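Long-range contacts in single-stranded DNA specific exonuclease RecJ (Thermus thermophilus, PDB 2ZXP), which degrades single-stranded DNA exonucleolytically in the 5' to 3' direction, needs divalent metal ions for this and works as a monomer: residues Arg76-Tyr81 / Phe132-Cys137; Asp82-Thr87 / Thr186-Ala191. All coordinates share one frame; numbering follows the deposited sequence.

Contact 1 (Arg76-Tyr81 / Phe132-Cys137). With MN (manganese (II) ion), chain C; MN (manganese (II) ion), chain B.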
ATOM      1  N   ARG A  76       2.485 -21.536  28.228  1.00 27.83           N
ATOM      2  CA  ARG A  76       2.876 -20.136  28.342  1.00 28.34           C
ATOM      3  C   ARG A  76       2.955 -19.556  26.933  1.00 27.42           C
ATOM      4  O   ARG A  76       3.665 -20.091  26.076  1.00 26.08           O
ATOM      5  CB  ARG A  76       4.234 -20.001  29.034  1.00 29.84           C
ATOM      6  CG  ARG A  76       4.815 -18.597  28.940  1.00 32.47           C
ATOM      7  CD  ARG A  76       6.054 -18.393  29.781  1.00 34.77           C
ATOM      8  NE  ARG A  76       5.718 -18.266  31.194  1.00 36.50           N
ATOM      9  CZ  ARG A  76       6.313 -17.405  32.017  1.00 38.75           C
ATOM     10  NH1 ARG A  76       7.270 -16.605  31.549  1.00 39.35           N
ATOM     11  NH2 ARG A  76       5.948 -17.321  33.302  1.00 38.12           N
ATOM     12  N   VAL A  77       2.210 -18.481  26.686  1.00 27.86           N
ATOM     13  CA  VAL A  77       2.221 -17.844  25.372  1.00 28.00           C
ATOM     14  C   VAL A  77       3.114 -16.610  25.446  1.00 29.20           C
ATOM     15  O   VAL A  77       2.833 -15.646  26.166  1.00 27.65           O
ATOM     16  CB  VAL A  77       0.803 -17.445  24.926  1.00 28.39           C
ATOM     17  CG1 VAL A  77       0.859 -16.616  23.648  1.00 28.19           C
ATOM     18  CG2 VAL A  77      -0.025 -18.689  24.689  1.00 28.25           C
ATOM     19  N   HIS A  78       4.204 -16.684  24.697  1.00 31.21           N
ATOM     20  CA  HIS A  78       5.229 -15.641  24.618  1.00 33.73           C
ATOM     21  C   HIS A  78       5.011 -14.934  23.279  1.00 33.64           C
ATOM     22  O   HIS A  78       5.334 -15.485  22.230  1.00 33.33           O
ATOM     23  CB  HIS A  78       6.600 -16.320  24.652  1.00 35.44           C
ATOM     24  CG  HIS A  78       7.766 -15.380  24.563  1.00 38.92           C
ATOM     25  ND1 HIS A  78       8.497 -14.988  25.669  1.00 39.99           N
ATOM     26  CD2 HIS A  78       8.361 -14.797  23.493  1.00 38.92           C
ATOM     27  CE1 HIS A  78       9.492 -14.207  25.282  1.00 40.21           C
ATOM     28  NE2 HIS A  78       9.431 -14.075  23.967  1.00 40.03           N
ATOM     29  N   GLY A  79       4.443 -13.733  23.311  1.00 33.62           N
ATOM     30  CA  GLY A  79       4.201 -13.022  22.074  1.00 35.06           C
ATOM     31  C   GLY A  79       5.040 -11.774  21.971  1.00 36.55           C
ATOM     32  O   GLY A  79       5.776 -11.449  22.889  1.00 37.07           O
ATOM     33  N   ASP A  80       4.959 -11.075  20.845  1.00 37.60           N
ATOM     34  CA  ASP A  80       5.729  -9.846  20.698  1.00 37.64           C
ATOM     35  C   ASP A  80       4.919  -8.724  21.355  1.00 37.07           C
ATOM     36  O   ASP A  80       3.780  -8.941  21.756  1.00 37.57           O
ATOM     37  CB  ASP A  80       5.976  -9.525  19.228  1.00 38.29           C
ATOM     38  CG  ASP A  80       6.946  -8.379  19.057  1.00 39.58           C
ATOM     39  OD1 ASP A  80       7.101  -7.888  17.925  1.00 41.52           O
ATOM     40  OD2 ASP A  80       7.563  -7.970  20.063  1.00 39.40           O
ATOM     41  N   TYR A  81       5.490  -7.533  21.460  1.00 35.77           N
ATOM     42  CA  TYR A  81       4.788  -6.454  22.115  1.00 35.39           C
ATOM     43  C   TYR A  81       4.071  -5.452  21.205  1.00 34.24           C
ATOM     44  O   TYR A  81       3.407  -4.538  21.710  1.00 34.00           O
ATOM     45  CB  TYR A  81       5.737  -5.724  23.073  1.00 38.07           C
ATOM     46  CG  TYR A  81       7.111  -5.487  22.486  1.00 41.35           C
ATOM     47  CD1 TYR A  81       7.262  -4.828  21.261  1.00 41.55           C
ATOM     48  CD2 TYR A  81       8.261  -6.001  23.112  1.00 42.80           C
ATOM     49  CE1 TYR A  81       8.516  -4.700  20.667  1.00 43.26           C
ATOM     50  CE2 TYR A  81       9.525  -5.869  22.523  1.00 43.38           C
ATOM     51  CZ  TYR A  81       9.636  -5.226  21.301  1.00 43.07           C
ATOM     52  OH  TYR A  81      10.857  -5.147  20.681  1.00 45.04           O
ATOM     53  N   PHE A 132       5.756 -24.113  25.645  1.00 30.98           N
ATOM     54  CA  PHE A 132       6.114 -22.719  25.450  1.00 31.98           C
ATOM     55  C   PHE A 132       5.715 -22.325  24.024  1.00 31.92           C
ATOM     56  O   PHE A 132       6.177 -22.922  23.060  1.00 33.02           O
ATOM     57  CB  PHE A 132       7.628 -22.594  25.657  1.00 31.94           C
ATOM     58  CG  PHE A 132       8.125 -21.181  25.759  1.00 33.79           C
ATOM     59  CD1 PHE A 132       7.806 -20.391  26.862  1.00 33.85           C
ATOM     60  CD2 PHE A 132       8.976 -20.651  24.774  1.00 33.98           C
ATOM     61  CE1 PHE A 132       8.335 -19.090  26.986  1.00 34.76           C
ATOM     62  CE2 PHE A 132       9.510 -19.356  24.893  1.00 33.98           C
ATOM     63  CZ  PHE A 132       9.188 -18.576  26.001  1.00 34.06           C
ATOM     64  N   LEU A 133       4.854 -21.326  23.892  1.00 31.87           N
ATOM     65  CA  LEU A 133       4.377 -20.887  22.576  1.00 32.15           C
ATOM     66  C   LEU A 133       4.802 -19.462  22.287  1.00 31.88           C
ATOM     67  O   LEU A 133       4.358 -18.539  22.966  1.00 30.72           O
ATOM     68  CB  LEU A 133       2.842 -20.929  22.515  1.00 32.51           C
ATOM     69  CG  LEU A 133       2.093 -22.123  21.931  1.00 32.93           C
ATOM     70  CD1 LEU A 133       0.659 -22.120  22.426  1.00 32.88           C
ATOM     71  CD2 LEU A 133       2.127 -22.038  20.420  1.00 33.15           C
ATOM     72  N   THR A 134       5.650 -19.283  21.280  1.00 32.19           N
ATOM     73  CA  THR A 134       6.096 -17.943  20.919  1.00 33.14           C
ATOM     74  C   THR A 134       5.208 -17.461  19.800  1.00 33.06           C
ATOM     75  O   THR A 134       4.923 -18.216  18.879  1.00 33.87           O
ATOM     76  CB  THR A 134       7.536 -17.930  20.390  1.00 33.71           C
ATOM     77  OG1 THR A 134       7.619 -18.763  19.218  1.00 34.04           O
ATOM     78  CG2 THR A 134       8.492 -18.414  21.467  1.00 34.33           C
ATOM     79  N   VAL A 135       4.775 -16.212  19.875  1.00 32.47           N
ATOM     80  CA  VAL A 135       3.915 -15.651  18.849  1.00 32.79           C
ATOM     81  C   VAL A 135       4.623 -14.454  18.231  1.00 33.83           C
ATOM     82  O   VAL A 135       5.172 -13.615  18.938  1.00 33.36           O
ATOM     83  CB  VAL A 135       2.550 -15.196  19.443  1.00 31.07           C
ATOM     84  CG1 VAL A 135       1.708 -14.550  18.386  1.00 29.50           C
ATOM     85  CG2 VAL A 135       1.819 -16.385  20.013  1.00 31.14           C
ATOM     86  N   ASP A 136       4.613 -14.394  16.906  1.00 36.03           N
ATOM     87  CA  ASP A 136       5.239 -13.304  16.180  1.00 38.30           C
ATOM     88  C   ASP A 136       6.727 -13.175  16.520  1.00 40.53           C
ATOM     89  O   ASP A 136       7.292 -12.086  16.431  1.00 40.97           O
ATOM     90  CB  ASP A 136       4.516 -11.998  16.506  1.00 37.59           C
ATOM     91  CG  ASP A 136       4.914 -10.852  15.582  1.00 37.44           C
ATOM     92  OD1 ASP A 136       4.996  -9.717  16.074  1.00 39.55           O
ATOM     93  OD2 ASP A 136       5.122 -11.064  14.368  1.00 36.89           O
ATOM     94  N   CYS A 137       7.362 -14.278  16.915  1.00 43.10           N
ATOM     95  CA  CYS A 137       8.785 -14.247  17.257  1.00 46.34           C
ATOM     96  C   CYS A 137       9.354 -15.634  17.527  1.00 47.90           C
ATOM     97  O   CYS A 137       8.646 -16.646  17.427  1.00 47.80           O
ATOM     98  CB  CYS A 137       9.037 -13.349  18.484  1.00 47.10           C
ATOM     99  SG  CYS A 137       8.612 -14.056  20.122  1.00 49.44           S
TER
HETATM  100 MN    MN C 668       5.702  -7.933  16.161  1.00 65.16          MN
HETATM  101 MN    MN B 667       4.551  -9.529  13.065  1.00 31.54          MN
HETATM  102  O   HOH W   1       5.136  -7.187  13.800  1.00 27.75           O

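Contact 2 (Asp82-Thr87 / Thr186-Ala191). With MN (manganese (II) ion), chain C; MN (manganese (II) ion), chain B.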
ATOM      1  N   ASP A  82       4.197  -5.591  19.884  1.00 31.41           N
ATOM      2  CA  ASP A  82       3.463  -4.676  19.007  1.00 29.47           C
ATOM      3  C   ASP A  82       2.078  -5.278  18.743  1.00 26.72           C
ATOM      4  O   ASP A  82       1.782  -6.373  19.223  1.00 25.92           O
ATOM      5  CB  ASP A  82       4.212  -4.388  17.693  1.00 30.72           C
ATOM      6  CG  ASP A  82       4.499  -5.630  16.890  1.00 34.27           C
ATOM      7  OD1 ASP A  82       5.120  -5.482  15.808  1.00 36.91           O
ATOM      8  OD2 ASP A  82       4.112  -6.749  17.327  1.00 35.17           O
ATOM      9  N   ALA A  83       1.238  -4.557  18.003  1.00 23.08           N
ATOM     10  CA  ALA A  83      -0.136  -4.981  17.732  1.00 21.09           C
ATOM     11  C   ALA A  83      -0.269  -6.432  17.256  1.00 19.63           C
ATOM     12  O   ALA A  83      -1.102  -7.169  17.780  1.00 19.48           O
ATOM     13  CB  ALA A  83      -0.787  -4.029  16.734  1.00 19.23           C
ATOM     14  N   ASP A  84       0.537  -6.826  16.276  1.00 17.10           N
ATOM     15  CA  ASP A  84       0.519  -8.184  15.767  1.00 17.49           C
ATOM     16  C   ASP A  84       0.848  -9.222  16.876  1.00 18.05           C
ATOM     17  O   ASP A  84       0.148 -10.224  17.015  1.00 17.13           O
ATOM     18  CB  ASP A  84       1.496  -8.305  14.601  1.00 16.86           C
ATOM     19  CG  ASP A  84       1.311  -9.592  13.819  1.00 18.39           C
ATOM     20  OD1 ASP A  84       0.158  -9.960  13.504  1.00 17.05           O
ATOM     21  OD2 ASP A  84       2.328 -10.244  13.511  1.00 19.70           O
ATOM     22  N   GLY A  85       1.920  -8.981  17.640  1.00 18.10           N
ATOM     23  CA  GLY A  85       2.286  -9.863  18.733  1.00 16.65           C
ATOM     24  C   GLY A  85       1.179  -9.907  19.802  1.00 17.63           C
ATOM     25  O   GLY A  85       0.802 -11.000  20.239  1.00 17.13           O
ATOM     26  N   LEU A  86       0.638  -8.753  20.210  1.00 15.68           N
ATOM     27  CA  LEU A  86      -0.417  -8.742  21.213  1.00 15.65           C
ATOM     28  C   LEU A  86      -1.746  -9.375  20.769  1.00 16.47           C
ATOM     29  O   LEU A  86      -2.336 -10.138  21.535  1.00 16.18           O
ATOM     30  CB  LEU A  86      -0.677  -7.324  21.721  1.00 16.56           C
ATOM     31  CG  LEU A  86       0.534  -6.631  22.352  1.00 17.90           C
ATOM     32  CD1 LEU A  86       0.143  -5.301  22.947  1.00 17.15           C
ATOM     33  CD2 LEU A  86       1.121  -7.532  23.418  1.00 18.18           C
ATOM     34  N   THR A  87      -2.236  -9.061  19.558  1.00 15.30           N
ATOM     35  CA  THR A  87      -3.474  -9.666  19.113  1.00 14.26           C
ATOM     36  C   THR A  87      -3.251 -11.178  18.934  1.00 15.43           C
ATOM     37  O   THR A  87      -4.122 -11.977  19.251  1.00 15.97           O
ATOM     38  CB  THR A  87      -3.989  -9.026  17.791  1.00 13.74           C
ATOM     39  OG1 THR A  87      -2.973  -9.111  16.788  1.00 13.81           O
ATOM     40  CG2 THR A  87      -4.401  -7.561  18.044  1.00 11.93           C
ATOM     41  N   THR A 186       0.636 -12.881   9.024  1.00 20.78           N
ATOM     42  CA  THR A 186       1.511 -12.306  10.058  1.00 19.37           C
ATOM     43  C   THR A 186       1.464 -13.164  11.336  1.00 18.79           C
ATOM     44  O   THR A 186       0.899 -14.260  11.334  1.00 18.30           O
ATOM     45  CB  THR A 186       1.086 -10.851  10.426  1.00 18.97           C
ATOM     46  OG1 THR A 186      -0.261 -10.843  10.929  1.00 16.97           O
ATOM     47  CG2 THR A 186       1.152  -9.960   9.203  1.00 18.46           C
ATOM     48  N   GLY A 187       2.051 -12.656  12.420  1.00 18.47           N
ATOM     49  CA  GLY A 187       2.046 -13.381  13.687  1.00 17.54           C
ATOM     50  C   GLY A 187       0.625 -13.691  14.159  1.00 17.03           C
ATOM     51  O   GLY A 187       0.321 -14.824  14.545  1.00 18.43           O
ATOM     52  N   ALA A 188      -0.252 -12.692  14.154  1.00 15.33           N
ATOM     53  CA  ALA A 188      -1.634 -12.924  14.563  1.00 15.00           C
ATOM     54  C   ALA A 188      -2.316 -13.850  13.537  1.00 15.27           C
ATOM     55  O   ALA A 188      -3.166 -14.664  13.892  1.00 15.05           O
ATOM     56  CB  ALA A 188      -2.392 -11.598  14.682  1.00 13.31           C
ATOM     57  N   GLY A 189      -1.937 -13.734  12.266  1.00 14.99           N
ATOM     58  CA  GLY A 189      -2.524 -14.610  11.256  1.00 16.69           C
ATOM     59  C   GLY A 189      -2.158 -16.071  11.541  1.00 17.83           C
ATOM     60  O   GLY A 189      -2.994 -16.992  11.441  1.00 17.30           O
ATOM     61  N   VAL A 190      -0.894 -16.291  11.906  1.00 17.41           N
ATOM     62  CA  VAL A 190      -0.427 -17.630  12.203  1.00 17.39           C
ATOM     63  C   VAL A 190      -1.064 -18.106  13.514  1.00 17.27           C
ATOM     64  O   VAL A 190      -1.448 -19.278  13.618  1.00 16.64           O
ATOM     65  CB  VAL A 190       1.122 -17.676  12.270  1.00 16.64           C
ATOM     66  CG1 VAL A 190       1.605 -19.007  12.846  1.00 16.43           C
ATOM     67  CG2 VAL A 190       1.676 -17.505  10.868  1.00 17.61           C
ATOM     68  N   ALA A 191      -1.182 -17.206  14.492  1.00 16.04           N
ATOM     69  CA  ALA A 191      -1.823 -17.555  15.764  1.00 16.46           C
ATOM     70  C   ALA A 191      -3.229 -18.062  15.483  1.00 17.14           C
ATOM     71  O   ALA A 191      -3.684 -19.081  16.035  1.00 17.65           O
ATOM     72  CB  ALA A 191      -1.901 -16.344  16.652  1.00 16.09           C
TER
HETATM   73 MN    MN C 668       5.702  -7.933  16.161  1.00 65.16          MN
HETATM   74 MN    MN B 667       4.551  -9.529  13.065  1.00 31.54          MN
HETATM   75  O   HOH W   1       5.136  -7.187  13.800  1.00 27.75           O

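Contact 1 (Arg76-Tyr81 / Phe132-Cys137)
Val77 and Val135 meet on the buried side of two neighbouring parallel strands, CG1 of Val77 lying 3.8 Å from CG2 of Val135, while CG2 of Val77 reaches CD1 of Leu133. Helix 83-98 closes over this face with Thr89, Val93, Leu96 and Leu92, which makes it the tightly packed half of the contact. Between the strands, Leu133 N donates to Arg76 O over 2.8 Å in a nearly straight bond (171°), and His78 N donates to Leu133 O. Strand 131-134 is the middle strand of the five-stranded parallel sheet of the DHH domain, and 74-78 lies beside it; as in many such sheets the active site lies just past their C-terminal ends. There Asp80 OD1 and Asp136 OD1 hold the same manganese, the latter at 1.9 Å. Asp136 OD2 turns to the second manganese at 2.1 Å, so one carboxylate bridges the pair; His161 also bonds to this oxygen. With CG anti to the backbone N (chi1 -168°), Asp136 extends its carboxylate toward both ions. On the face of Arg76, His78 and Phe132, solvent reaches the part around His78 and the loop residue Cys137, whereas Arg76 and Phe132 are buried. Cys137 SG sits in the plane of the imidazole, at its edge, 3.5 Å from His78 CD2. The Phe132 ring is inclined at 45° to that of His78, its CZ 3.7 Å from His78 ND1, and Arg76 lays its aliphatic CD against the Phe132 edge. His125 and Phe106 add further rings beside His78.

Contact 2 (Asp82-Thr87 / Thr186-Ala191)
Helices 83-87 and 187-191 run side by side in nearly the same direction, their short axes 8.1 Å apart at closest approach and 19° from parallel, with the CA atoms of Asp84 and Ala188 the nearest pair. Asp84 spans the gap: its chi1 of -167° swings the carboxylate away from its own backbone N and across to the first turn of the second helix. OD1 accepts two bonds of 2.8 Å, from Thr186 OG1 and from Ala188 N, which arrive from opposite faces of the carboxylate plane and so restrain its rotation. OD2 takes a weak bond from Gly187 N and binds one manganese at 2.4 Å. The N-terminal end of helix 187-191 would probably help to stabilise the negative charge. Beside this grip Ala188 CB packs 3.3 Å from Thr87 OG1, whose hydroxyl donates back to Ala83 O within its own helix. Asp82, the N-cap of the first helix, accepts from Gly85 N through OD2 and chelates the other manganese with both oxygens. Asp136, His160 and Asp221 complete the coordination of the Asp84 ion by protein side chains, and one water joins the two metals in the two-manganese active site of a DHH-family exonuclease.

From the N terminus, the chain runs along strand 74-78, passes Asp80 and turns through Asp82 into helix 83-98, so the first segments of both contacts are consecutive. Contact 1 closes the first long loop when strand 131-134 returns beside strand 74-78, with helix 83-98 and edge strand 102-106 in between. Strands 154-158 and 171-173 then extend the sheet before helix 187-201 comes back to helix 83-98 and closes the longer loop of contact 2. The segments alternate, so the two loops cross. Contact 1 joins the middle strand of the sheet to its neighbour 74-78 and contact 2 joins two helices; they meet at the manganese pair, where Asp136 approaches Asp82 and Asp84 and the two metals probably offset the gathered negative charge.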